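Local coordinates for 4-hydroxybutyrate coenzyme A transferase (Shewanella oneidensis, PDB 2OAS) that transfers coenzyme A from an acyl-CoA thioester to a carboxylate acceptor, acting as a 4-hydroxybutyrate coenzyme A transferase, at the interface of chains A and B. Numbering follows the deposited sequence. Chains: chain A/B, 4-hydroxybutyrate coenzyme A transferase.

The interface of chains A and B. Residues chain A 99, 291, 293; chain B 293, 296, 341.
The carboxylate of A:Asp291 is gripped from two chains: its OD2 faces the guanidinium NH1 of B:Arg296 across the interface at 3.5 Å, while its OD1 accepts the backbone N-H of A:Ser293, with 2.8 Å between A:Asp291 OD1 and A:Ser293 N. The intersubunit pair is a salt bridge, and its hydrogen bond is weak: it is nearly straight, 175° at the hydrogen, but long. A:Asp291 OD1 lies 3.7 Å from B:Arg296 NH1. The carboxylate and guanidinium planes are nearly coplanar, 20° apart, with A:Asp291 OD2 at the guanidinium edge; B:Arg296 NH1 is the nearer nitrogen to both carboxylate oxygens, so this is not a two-pronged pairing. Within chain A, A:Asp291 OD1 accepts the N-H of A:Ser293, in the first turn of helix 292-295, through its anti lone pair, the one away from OD2. This resembles an N-terminal helix cap and probably limits rotation of the carboxylate. On the chain B side, the B:Arg296 chain bends at chi3 (-54°) before reaching across. Methyl CD2 of B:Leu341, at the end of helix 332-341, sits 3.7 Å above one face of the B:Arg296 guanidinium, towards its rim, and A:Ser293 CB touches the guanidinium edge 3.9 Å from B:Arg296 NH1. B:Leu341 CD2 also lies 3.9 Å from A:Glu99 OE2, where the two side chains cross at about a right angle. Replacing A:Asp291 with an alanine would probably leave the B:Arg296 guanidinium without this carboxylate mate and deprive the A:Ser293 N-H of its side-chain acceptor. Repeated by two-fold symmetry, this small mixed polar and apolar patch helps join the two copies in the deposited dimer, which may be the functional assembly.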
# COMPACT_ATOMS: atom_id res chain seq x y z
N GLU A 99 5.30 -1.13 10.81
CA GLU A 99 5.26 -2.58 11.01
C GLU A 99 6.43 -3.06 11.87
O GLU A 99 6.41 -4.19 12.36
CB GLU A 99 5.33 -3.33 9.68
CG GLU A 99 4.22 -3.05 8.68
CD GLU A 99 2.86 -3.56 9.12
OE1 GLU A 99 2.76 -4.74 9.51
OE2 GLU A 99 1.89 -2.77 9.06
N ASP A 291 0.16 5.04 11.40
CA ASP A 291 -0.96 4.13 11.19
C ASP A 291 -2.03 4.84 10.35
O ASP A 291 -2.66 5.80 10.82
CB ASP A 291 -1.56 3.69 12.53
CG ASP A 291 -2.49 2.50 12.38
OD1 ASP A 291 -3.33 2.53 11.47
OD2 ASP A 291 -2.38 1.54 13.19
N SER A 293 -4.89 4.17 9.74
CA SER A 293 -6.16 4.20 10.43
C SER A 293 -6.26 5.43 11.34
O SER A 293 -7.36 5.94 11.61
CB SER A 293 -6.33 2.90 11.24
OG SER A 293 -7.41 3.00 12.15
N SER B 293 -9.14 -0.87 7.38
CA SER B 293 -9.56 -0.50 8.72
C SER B 293 -10.65 -1.45 9.26
O SER B 293 -10.74 -1.69 10.46
CB SER B 293 -10.07 0.95 8.71
OG SER B 293 -10.75 1.25 9.91
N ARG B 296 -9.10 -5.63 9.34
CA ARG B 296 -8.27 -5.89 10.52
C ARG B 296 -9.10 -6.15 11.78
O ARG B 296 -8.57 -6.65 12.77
CB ARG B 296 -7.34 -4.70 10.78
CG ARG B 296 -8.07 -3.50 11.41
CD ARG B 296 -7.14 -2.32 11.67
NE ARG B 296 -5.98 -2.69 12.49
CZ ARG B 296 -5.01 -1.85 12.84
NH1 ARG B 296 -5.04 -0.58 12.45
NH2 ARG B 296 -3.98 -2.28 13.56
N LEU B 341 -2.29 -6.66 9.83
CA LEU B 341 -2.73 -5.89 10.98
C LEU B 341 -3.64 -6.70 11.89
O LEU B 341 -3.72 -6.44 13.09
CB LEU B 341 -3.48 -4.64 10.49
CG LEU B 341 -2.63 -3.64 9.71
CD1 LEU B 341 -3.51 -2.62 9.00
CD2 LEU B 341 -1.66 -2.97 10.67